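Local coordinates for acyl-CoA dehydrogenase (Mycobacterium thermoresistibile, PDB 3PFD) that catalyses the FAD-dependent alpha,beta-dehydrogenation of saturated acyl-CoA thioesters to 2,3-dehydroacyl-CoA, passing the electrons to an acceptor, at the dihydroflavine-adenine dinucleotide site. Residues are numbered along the deposited sequence; one frame, centred on the assembly and turned at random. Chains: chain A/B/C, Acyl-CoA dehydrogenase.

The dihydroflavine-adenine dinucleotide site. Residues chain A 136, 138-139, 144-145, 169-171, 222, 372, 376, 379, 381-382; chain B 281, 283-284, 288, 291, 350-351, 353-354; chain C 292. With FDA (dihydroflavine-adenine dinucleotide), chain D.
The reduced flavin cofactor lies almost wholly buried, its isoalloxazine held mainly by subunit A; its diphosphate and adenosine lie between A and B, and C reaches the adenine, so three subunits of the acyl-CoA dehydrogenase tetramer build the site. At the pyrimidine edge, flavin N3 gives a nearly straight bond to A:Tyr136 O, 2.8 Å, from above the carbonyl plane. Flavin O2 accepts from the backbone N of both A:Leu138 and A:Ser139, two N-H groups that would favour any negative charge drawn onto O2. N1 bonds to A:Ser139 OG, and A:Thr171, with OG1 beside its own backbone N (chi1 -62°), takes N5-H on OG1, 3.1 Å, while its N binds O4. The A:Tyr376 ring stands edge-to-face on the dimethylbenzene ring of FDA, its CD1 edge 3.6 Å from C6; A:Ile372 CG1 covers one face of that tyrosine. A:Trp169 packs CB against C9A, and its NE1 reaches phosphate oxygen O2P through a water. Across the diphosphate, A:Ser145 grips O1A with both N and OG, the latter at 2.6 Å. B:Arg281 forms a salt bridge through NE to O2A, 2.8 Å, in the guanidinium plane, with B:Gln283 NE2 over the centre of one face. The adenosine ribose O2B meets A:Thr379 OG1 at 2.6 Å and donates to an in-plane lone pair of A:Gln381 OE1, which B:Gln350 NE2 reaches tip to tip, 3.1 Å, also in plane. B:Asn291 lays its amide against the adenine, while C:Gln292 brings NE2 to 3.0 Å from N1A.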
ATOM      1  N   TYR A 136     -18.885  -6.323  28.417  1.00 13.36           N
ATOM      2  CA  TYR A 136     -19.940  -6.260  27.406  1.00 12.93           C
ATOM      3  C   TYR A 136     -19.994  -7.626  26.750  1.00 12.69           C
ATOM      4  O   TYR A 136     -18.987  -8.115  26.264  1.00 13.03           O
ATOM      5  CB  TYR A 136     -19.568  -5.193  26.388  1.00 12.75           C
ATOM      6  CG  TYR A 136     -20.516  -4.954  25.243  1.00 14.49           C
ATOM      7  CD1 TYR A 136     -21.741  -4.303  25.446  1.00 16.01           C
ATOM      8  CD2 TYR A 136     -20.181  -5.346  23.944  1.00 15.24           C
ATOM      9  CE1 TYR A 136     -22.609  -4.059  24.401  1.00 16.36           C
ATOM     10  CE2 TYR A 136     -21.044  -5.085  22.871  1.00 16.46           C
ATOM     11  CZ  TYR A 136     -22.243  -4.442  23.112  1.00 19.51           C
ATOM     12  OH  TYR A 136     -23.110  -4.209  22.070  1.00 20.86           O
ATOM     13  N   LEU A 138     -21.840  -9.513  24.002  1.00 13.65           N
ATOM     14  CA  LEU A 138     -22.662  -9.647  22.803  1.00 14.39           C
ATOM     15  C   LEU A 138     -22.403 -10.991  22.055  1.00 13.89           C
ATOM     16  O   LEU A 138     -23.339 -11.758  21.767  1.00 13.68           O
ATOM     17  CB  LEU A 138     -22.385  -8.459  21.857  1.00 14.46           C
ATOM     18  CG  LEU A 138     -23.134  -8.429  20.507  1.00 15.85           C
ATOM     19  CD1 LEU A 138     -24.620  -8.289  20.725  1.00 18.39           C
ATOM     20  CD2 LEU A 138     -22.648  -7.261  19.644  1.00 19.47           C
ATOM     21  N   SER A 139     -21.136 -11.252  21.739  1.00 13.38           N
ATOM     22  CA  SER A 139     -20.767 -12.326  20.810  1.00 12.88           C
ATOM     23  C   SER A 139     -20.973 -13.698  21.356  1.00 13.65           C
ATOM     24  O   SER A 139     -20.908 -13.898  22.564  1.00 13.66           O
ATOM     25  CB  SER A 139     -19.305 -12.215  20.420  1.00 13.50           C
ATOM     26  OG  SER A 139     -18.969 -10.887  20.102  1.00 11.96           O
ATOM     27  N   GLY A 144     -20.785 -13.682  15.553  1.00 16.78           N
ATOM     28  CA  GLY A 144     -19.699 -12.715  15.699  1.00 15.58           C
ATOM     29  C   GLY A 144     -20.043 -11.441  14.959  1.00 15.09           C
ATOM     30  O   GLY A 144     -20.742 -10.588  15.498  1.00 15.24           O
ATOM     31  N   SER A 145     -19.576 -11.317  13.719  1.00 14.77           N
ATOM     32  CA  SER A 145     -19.989 -10.185  12.858  1.00 14.83           C
ATOM     33  C   SER A 145     -21.517 -10.146  12.772  1.00 15.29           C
ATOM     34  O   SER A 145     -22.125  -9.085  12.860  1.00 15.22           O
ATOM     35  CB  SER A 145     -19.376 -10.300  11.464  1.00 14.26           C
ATOM     36  OG  SER A 145     -17.950 -10.226  11.553  1.00 13.58           O
ATOM     37  N   TRP A 169     -15.590 -14.631  23.783  1.00 12.67           N
ATOM     38  CA  TRP A 169     -14.767 -13.427  23.540  1.00 12.34           C
ATOM     39  C   TRP A 169     -14.947 -12.291  24.552  1.00 11.81           C
ATOM     40  O   TRP A 169     -14.731 -11.135  24.222  1.00 12.21           O
ATOM     41  CB  TRP A 169     -15.020 -12.845  22.134  1.00 12.31           C
ATOM     42  CG  TRP A 169     -14.966 -13.846  20.992  1.00 12.60           C
ATOM     43  CD1 TRP A 169     -15.960 -14.110  20.084  1.00 11.51           C
ATOM     44  CD2 TRP A 169     -13.841 -14.651  20.605  1.00 11.87           C
ATOM     45  NE1 TRP A 169     -15.521 -15.031  19.157  1.00 11.05           N
ATOM     46  CE2 TRP A 169     -14.229 -15.386  19.455  1.00 11.41           C
ATOM     47  CE3 TRP A 169     -12.535 -14.804  21.104  1.00 10.42           C
ATOM     48  CZ2 TRP A 169     -13.365 -16.302  18.815  1.00  9.02           C
ATOM     49  CZ3 TRP A 169     -11.675 -15.696  20.463  1.00 11.30           C
ATOM     50  CH2 TRP A 169     -12.108 -16.450  19.337  1.00 11.91           C
ATOM     51  N   ILE A 170     -15.317 -12.588  25.786  1.00 11.31           N
ATOM     52  CA  ILE A 170     -15.680 -11.493  26.679  1.00 10.47           C
ATOM     53  C   ILE A 170     -14.468 -10.945  27.417  1.00 11.04           C
ATOM     54  O   ILE A 170     -13.954 -11.609  28.308  1.00 11.18           O
ATOM     55  CB  ILE A 170     -16.777 -11.936  27.670  1.00 11.40           C
ATOM     56  CG1 ILE A 170     -17.930 -12.593  26.905  1.00  8.79           C
ATOM     57  CG2 ILE A 170     -17.260 -10.729  28.607  1.00  8.61           C
ATOM     58  CD1 ILE A 170     -18.527 -11.752  25.732  1.00 12.44           C
ATOM     59  N   THR A 171     -14.022  -9.746  27.008  1.00 11.57           N
ATOM     60  CA  THR A 171     -12.923  -8.979  27.628  1.00 12.20           C
ATOM     61  C   THR A 171     -13.229  -8.672  29.086  1.00 12.42           C
ATOM     62  O   THR A 171     -14.326  -8.199  29.396  1.00 12.44           O
ATOM     63  CB  THR A 171     -12.649  -7.627  26.846  1.00 11.66           C
ATOM     64  OG1 THR A 171     -12.254  -7.932  25.513  1.00 12.58           O
ATOM     65  CG2 THR A 171     -11.487  -6.818  27.464  1.00 12.98           C
ATOM     66  N   THR A 222      -9.982 -13.062  28.462  1.00 13.56           N
ATOM     67  CA  THR A 222     -10.979 -13.146  27.387  1.00 13.71           C
ATOM     68  C   THR A 222     -11.674 -14.496  27.538  1.00 13.65           C
ATOM     69  O   THR A 222     -11.074 -15.546  27.280  1.00 12.99           O
ATOM     70  CB  THR A 222     -10.317 -13.049  25.988  1.00 13.84           C
ATOM     71  OG1 THR A 222      -9.398 -11.948  25.974  1.00 16.64           O
ATOM     72  CG2 THR A 222     -11.388 -12.847  24.871  1.00 13.48           C
ATOM     73  N   ILE A 372      -5.211  -6.809  17.298  1.00 10.75           N
ATOM     74  CA  ILE A 372      -6.591  -6.971  17.806  1.00 10.40           C
ATOM     75  C   ILE A 372      -7.472  -5.788  17.424  1.00 10.30           C
ATOM     76  O   ILE A 372      -8.703  -5.946  17.273  1.00  9.97           O
ATOM     77  CB  ILE A 372      -6.696  -7.244  19.339  1.00 11.12           C
ATOM     78  CG1 ILE A 372      -8.116  -7.718  19.696  1.00 11.72           C
ATOM     79  CG2 ILE A 372      -6.432  -5.941  20.164  1.00  9.37           C
ATOM     80  CD1 ILE A 372      -8.615  -8.955  18.925  1.00 12.43           C
ATOM     81  N   TYR A 376     -11.689  -6.537  16.874  1.00 12.51           N
ATOM     82  CA  TYR A 376     -12.775  -6.320  17.824  1.00 12.76           C
ATOM     83  C   TYR A 376     -13.533  -4.984  17.713  1.00 13.82           C
ATOM     84  O   TYR A 376     -13.105  -4.075  16.996  1.00 13.55           O
ATOM     85  CB  TYR A 376     -12.436  -6.711  19.285  1.00 13.04           C
ATOM     86  CG  TYR A 376     -11.383  -5.910  20.072  1.00 12.72           C
ATOM     87  CD1 TYR A 376     -10.976  -6.357  21.335  1.00 11.21           C
ATOM     88  CD2 TYR A 376     -10.807  -4.747  19.573  1.00  9.61           C
ATOM     89  CE1 TYR A 376     -10.013  -5.678  22.082  1.00 12.97           C
ATOM     90  CE2 TYR A 376      -9.829  -4.049  20.309  1.00 10.71           C
ATOM     91  CZ  TYR A 376      -9.450  -4.528  21.559  1.00 10.41           C
ATOM     92  OH  TYR A 376      -8.495  -3.879  22.271  1.00 13.91           O
ATOM     93  N   THR A 379     -15.050  -6.018  12.953  1.00 11.66           N
ATOM     94  CA  THR A 379     -13.841  -6.147  12.156  1.00 11.69           C
ATOM     95  C   THR A 379     -13.786  -4.989  11.164  1.00 11.33           C
ATOM     96  O   THR A 379     -14.811  -4.383  10.810  1.00 10.99           O
ATOM     97  CB  THR A 379     -13.808  -7.447  11.326  1.00 11.75           C
ATOM     98  OG1 THR A 379     -14.795  -7.350  10.296  1.00 13.42           O
ATOM     99  CG2 THR A 379     -14.088  -8.641  12.193  1.00 11.64           C
ATOM    100  N   GLN A 381     -13.508  -5.129   8.113  1.00 11.46           N
ATOM    101  CA  GLN A 381     -14.423  -5.435   7.002  1.00 11.85           C
ATOM    102  C   GLN A 381     -15.847  -4.939   7.246  1.00 11.61           C
ATOM    103  O   GLN A 381     -16.445  -4.319   6.355  1.00 10.80           O
ATOM    104  CB  GLN A 381     -14.432  -6.933   6.632  1.00 12.19           C
ATOM    105  CG  GLN A 381     -13.137  -7.424   5.973  1.00 12.14           C
ATOM    106  CD  GLN A 381     -11.977  -7.407   6.947  1.00 12.36           C
ATOM    107  OE1 GLN A 381     -12.085  -7.935   8.060  1.00  9.64           O
ATOM    108  NE2 GLN A 381     -10.870  -6.761   6.553  1.00 12.88           N
ATOM    109  N   ILE A 382     -16.381  -5.230   8.438  1.00 12.34           N
ATOM    110  CA  ILE A 382     -17.649  -4.701   8.924  1.00 12.85           C
ATOM    111  C   ILE A 382     -17.632  -3.178   8.959  1.00 13.52           C
ATOM    112  O   ILE A 382     -18.632  -2.535   8.604  1.00 14.82           O
ATOM    113  CB  ILE A 382     -18.023  -5.295  10.329  1.00 14.18           C
ATOM    114  CG1 ILE A 382     -18.323  -6.810  10.245  1.00 15.01           C
ATOM    115  CG2 ILE A 382     -19.235  -4.563  11.010  1.00 13.38           C
ATOM    116  CD1 ILE A 382     -19.183  -7.247   9.067  1.00 18.12           C
TER
ATOM    117  N   ARG B 281     -16.728 -21.284   7.521  1.00 16.36           N
ATOM    118  CA  ARG B 281     -17.263 -20.399   8.558  1.00 16.17           C
ATOM    119  C   ARG B 281     -18.418 -19.575   7.969  1.00 15.90           C
ATOM    120  O   ARG B 281     -18.217 -18.800   7.041  1.00 14.83           O
ATOM    121  CB  ARG B 281     -16.147 -19.458   9.084  1.00 15.39           C
ATOM    122  CG  ARG B 281     -16.638 -18.275   9.945  1.00 15.24           C
ATOM    123  CD  ARG B 281     -17.479 -18.727  11.149  1.00 16.69           C
ATOM    124  NE  ARG B 281     -17.696 -17.649  12.130  1.00 16.71           N
ATOM    125  CZ  ARG B 281     -18.293 -17.829  13.309  1.00 18.59           C
ATOM    126  NH1 ARG B 281     -18.739 -19.044  13.674  1.00 17.85           N
ATOM    127  NH2 ARG B 281     -18.418 -16.808  14.143  1.00 16.22           N
ATOM    128  N   GLN B 283     -21.476 -16.774   8.423  1.00 17.16           N
ATOM    129  CA  GLN B 283     -22.147 -15.635   9.093  1.00 16.72           C
ATOM    130  C   GLN B 283     -23.162 -15.040   8.111  1.00 17.06           C
ATOM    131  O   GLN B 283     -22.946 -15.098   6.892  1.00 16.04           O
ATOM    132  CB  GLN B 283     -21.141 -14.531   9.514  1.00 16.42           C
ATOM    133  CG  GLN B 283     -20.192 -14.937  10.658  1.00 15.76           C
ATOM    134  CD  GLN B 283     -20.923 -15.074  11.976  1.00 16.91           C
ATOM    135  OE1 GLN B 283     -21.123 -14.088  12.698  1.00 16.91           O
ATOM    136  NE2 GLN B 283     -21.329 -16.290  12.300  1.00 16.47           N
ATOM    137  N   PHE B 284     -24.246 -14.449   8.619  1.00 16.83           N
ATOM    138  CA  PHE B 284     -25.290 -13.889   7.745  1.00 16.84           C
ATOM    139  C   PHE B 284     -25.880 -14.941   6.799  1.00 18.33           C
ATOM    140  O   PHE B 284     -26.333 -14.620   5.694  1.00 17.61           O
ATOM    141  CB  PHE B 284     -24.749 -12.675   6.968  1.00 16.06           C
ATOM    142  CG  PHE B 284     -24.105 -11.632   7.868  1.00 15.95           C
ATOM    143  CD1 PHE B 284     -24.895 -10.790   8.664  1.00 16.50           C
ATOM    144  CD2 PHE B 284     -22.715 -11.513   7.936  1.00 14.63           C
ATOM    145  CE1 PHE B 284     -24.312  -9.830   9.502  1.00 16.13           C
ATOM    146  CE2 PHE B 284     -22.111 -10.559   8.797  1.00 14.66           C
ATOM    147  CZ  PHE B 284     -22.910  -9.718   9.572  1.00 16.45           C
ATOM    148  N   VAL B 288     -18.285 -16.924   4.905  1.00 16.94           N
ATOM    149  CA  VAL B 288     -17.701 -15.573   4.869  1.00 16.23           C
ATOM    150  C   VAL B 288     -16.891 -15.345   3.585  1.00 16.83           C
ATOM    151  O   VAL B 288     -16.663 -14.191   3.176  1.00 16.35           O
ATOM    152  CB  VAL B 288     -16.886 -15.191   6.165  1.00 16.69           C
ATOM    153  CG1 VAL B 288     -17.789 -15.195   7.409  1.00 14.91           C
ATOM    154  CG2 VAL B 288     -15.689 -16.094   6.364  1.00 15.83           C
ATOM    155  N   ASN B 291     -18.363 -13.241   0.527  1.00 18.23           N
ATOM    156  CA  ASN B 291     -18.369 -11.779   0.519  1.00 16.33           C
ATOM    157  C   ASN B 291     -17.251 -11.307  -0.405  1.00 15.72           C
ATOM    158  O   ASN B 291     -16.106 -11.769  -0.276  1.00 15.05           O
ATOM    159  CB  ASN B 291     -18.152 -11.282   1.935  1.00 15.02           C
ATOM    160  CG  ASN B 291     -19.303 -11.651   2.842  1.00 16.81           C
ATOM    161  OD1 ASN B 291     -20.437 -11.180   2.647  1.00 15.51           O
ATOM    162  ND2 ASN B 291     -19.038 -12.512   3.821  1.00 12.68           N
ATOM    163  N   GLN B 350      -6.677 -11.830  10.001  1.00 10.58           N
ATOM    164  CA  GLN B 350      -7.926 -11.061   9.809  1.00 10.80           C
ATOM    165  C   GLN B 350      -9.126 -11.900   9.303  1.00 10.95           C
ATOM    166  O   GLN B 350     -10.260 -11.769   9.800  1.00 11.66           O
ATOM    167  CB  GLN B 350      -7.660  -9.896   8.839  1.00 11.46           C
ATOM    168  CG  GLN B 350      -8.775  -8.845   8.779  1.00 11.10           C
ATOM    169  CD  GLN B 350      -8.900  -8.068  10.076  1.00 11.11           C
ATOM    170  OE1 GLN B 350      -7.940  -7.964  10.832  1.00 13.60           O
ATOM    171  NE2 GLN B 350     -10.089  -7.517  10.339  1.00 11.10           N
ATOM    172  N   LEU B 351      -8.885 -12.756   8.321  1.00 10.37           N
ATOM    173  CA  LEU B 351      -9.975 -13.534   7.702  1.00 11.56           C
ATOM    174  C   LEU B 351     -10.560 -14.599   8.629  1.00 11.10           C
ATOM    175  O   LEU B 351     -11.699 -15.037   8.437  1.00 11.31           O
ATOM    176  CB  LEU B 351      -9.539 -14.110   6.355  1.00 10.63           C
ATOM    177  CG  LEU B 351      -9.269 -13.044   5.260  1.00 13.11           C
ATOM    178  CD1 LEU B 351      -8.780 -13.714   3.976  1.00 12.50           C
ATOM    179  CD2 LEU B 351     -10.512 -12.177   4.990  1.00 12.07           C
ATOM    180  N   GLY B 353     -11.149 -13.811  11.707  1.00 10.79           N
ATOM    181  CA  GLY B 353     -11.834 -13.022  12.755  1.00 11.97           C
ATOM    182  C   GLY B 353     -11.214 -13.281  14.136  1.00 13.02           C
ATOM    183  O   GLY B 353      -9.986 -13.430  14.261  1.00 11.78           O
ATOM    184  N   GLY B 354     -12.058 -13.316  15.178  1.00 12.77           N
ATOM    185  CA  GLY B 354     -11.576 -13.594  16.546  1.00 12.79           C
ATOM    186  C   GLY B 354     -10.686 -14.823  16.676  1.00 12.70           C
ATOM    187  O   GLY B 354      -9.668 -14.770  17.346  1.00 12.42           O
TER
ATOM    188  N   GLN C 292     -19.392  -5.738  -3.442  1.00 14.11           N
ATOM    189  CA  GLN C 292     -18.670  -5.398  -2.223  1.00 13.87           C
ATOM    190  C   GLN C 292     -17.245  -4.858  -2.464  1.00 13.47           C
ATOM    191  O   GLN C 292     -16.778  -4.012  -1.701  1.00 12.71           O
ATOM    192  CB  GLN C 292     -18.687  -6.561  -1.213  1.00 14.29           C
ATOM    193  CG  GLN C 292     -18.385  -6.080   0.185  1.00 14.45           C
ATOM    194  CD  GLN C 292     -18.337  -7.165   1.207  1.00 15.83           C
ATOM    195  OE1 GLN C 292     -17.559  -8.115   1.086  1.00 14.74           O
ATOM    196  NE2 GLN C 292     -19.195  -7.048   2.241  1.00 15.90           N
TER
HETATM  197  PA  FDA D 390     -16.434 -13.674  11.828  1.00 14.31           P
HETATM  198  O1A FDA D 390     -17.620 -12.760  11.928  1.00 13.48           O
HETATM  199  O2A FDA D 390     -16.581 -15.175  11.657  1.00 14.61           O
HETATM  200  O5B FDA D 390     -15.554 -13.065  10.616  1.00 13.00           O
HETATM  201  C5B FDA D 390     -14.566 -13.829   9.920  1.00 10.54           C
HETATM  202  C4B FDA D 390     -14.052 -12.998   8.759  1.00 10.71           C
HETATM  203  O4B FDA D 390     -15.141 -12.791   7.857  1.00 10.26           O
HETATM  204  C3B FDA D 390     -13.602 -11.633   9.232  1.00 12.32           C
HETATM  205  O3B FDA D 390     -12.420 -11.198   8.550  1.00 11.75           O
HETATM  206  C2B FDA D 390     -14.784 -10.747   8.891  1.00 12.98           C
HETATM  207  O2B FDA D 390     -14.430  -9.386   8.705  1.00 13.33           O
HETATM  208  C1B FDA D 390     -15.275 -11.395   7.616  1.00 12.29           C
HETATM  209  N9A FDA D 390     -16.689 -11.060   7.382  1.00 15.06           N
HETATM  210  C8A FDA D 390     -17.747 -11.462   8.115  1.00 15.87           C
HETATM  211  N7A FDA D 390     -18.896 -10.951   7.575  1.00 15.10           N
HETATM  212  C5A FDA D 390     -18.526 -10.223   6.488  1.00 16.90           C
HETATM  213  C6A FDA D 390     -19.235  -9.450   5.575  1.00 17.48           C
HETATM  214  N6A FDA D 390     -20.600  -9.381   5.665  1.00 17.70           N
HETATM  215  N1A FDA D 390     -18.558  -8.812   4.586  1.00 13.62           N
HETATM  216  C2A FDA D 390     -17.219  -8.902   4.482  1.00 15.99           C
HETATM  217  N3A FDA D 390     -16.506  -9.620   5.375  1.00 13.12           N
HETATM  218  C4A FDA D 390     -17.136 -10.286   6.374  1.00 15.97           C
HETATM  219  N1  FDA D 390     -17.264  -9.470  21.845  1.00 12.49           N
HETATM  220  C2  FDA D 390     -18.049  -9.186  22.902  1.00 15.91           C
HETATM  221  O2  FDA D 390     -19.293  -9.433  22.873  1.00 12.81           O
HETATM  222  N3  FDA D 390     -17.480  -8.650  24.019  1.00 16.64           N
HETATM  223  C4  FDA D 390     -16.144  -8.391  24.079  1.00 15.60           C
HETATM  224  O4  FDA D 390     -15.649  -7.895  25.117  1.00 12.15           O
HETATM  225  C4X FDA D 390     -15.328  -8.676  22.987  1.00 14.12           C
HETATM  226  N5  FDA D 390     -13.982  -8.599  23.070  1.00 13.28           N
HETATM  227  C5X FDA D 390     -13.152  -9.333  22.252  1.00 14.66           C
HETATM  228  C6  FDA D 390     -11.796  -9.600  22.583  1.00 11.85           C
HETATM  229  C7  FDA D 390     -10.985 -10.410  21.756  1.00 14.02           C
HETATM  230  C7M FDA D 390      -9.543 -10.683  22.148  1.00 10.49           C
HETATM  231  C8  FDA D 390     -11.531 -10.932  20.570  1.00 14.08           C
HETATM  232  C8M FDA D 390     -10.742 -11.808  19.630  1.00 14.82           C
HETATM  233  C9  FDA D 390     -12.870 -10.675  20.253  1.00 14.40           C
HETATM  234  C9A FDA D 390     -13.684  -9.875  21.080  1.00 14.32           C
HETATM  235  N10 FDA D 390     -15.065  -9.636  20.778  1.00 14.91           N
HETATM  236  C10 FDA D 390     -15.923  -9.234  21.856  1.00 15.90           C
HETATM  237  C1' FDA D 390     -15.662 -10.371  19.657  1.00 15.62           C
HETATM  238  C2' FDA D 390     -15.355  -9.651  18.344  1.00 16.35           C
HETATM  239  O2' FDA D 390     -16.187  -8.480  18.240  1.00 16.61           O
HETATM  240  C3' FDA D 390     -15.530 -10.623  17.175  1.00 14.80           C
HETATM  241  O3' FDA D 390     -14.297 -11.384  17.064  1.00 10.64           O
HETATM  242  C4' FDA D 390     -15.825  -9.908  15.845  1.00 16.46           C
HETATM  243  O4' FDA D 390     -17.127  -9.308  15.812  1.00 19.27           O
HETATM  244  C5' FDA D 390     -15.776 -10.830  14.636  1.00 15.35           C
HETATM  245  O5' FDA D 390     -16.554 -11.993  14.931  1.00 14.91           O
HETATM  246  P   FDA D 390     -15.909 -13.429  14.624  1.00 11.72           P
HETATM  247  O1P FDA D 390     -14.669 -13.563  15.466  1.00 12.55           O
HETATM  248  O2P FDA D 390     -17.022 -14.416  14.875  1.00 13.86           O
HETATM  249  O3P FDA D 390     -15.457 -13.426  13.084  1.00 13.02           O
HETATM  250  O   HOH W   1     -16.365  -7.005  27.620  1.00  7.88           O
HETATM  251  O   HOH W   2     -17.330  -7.929  13.242  1.00 10.43           O
HETATM  252  O   HOH W   3     -17.598 -15.752  17.193  1.00 11.26           O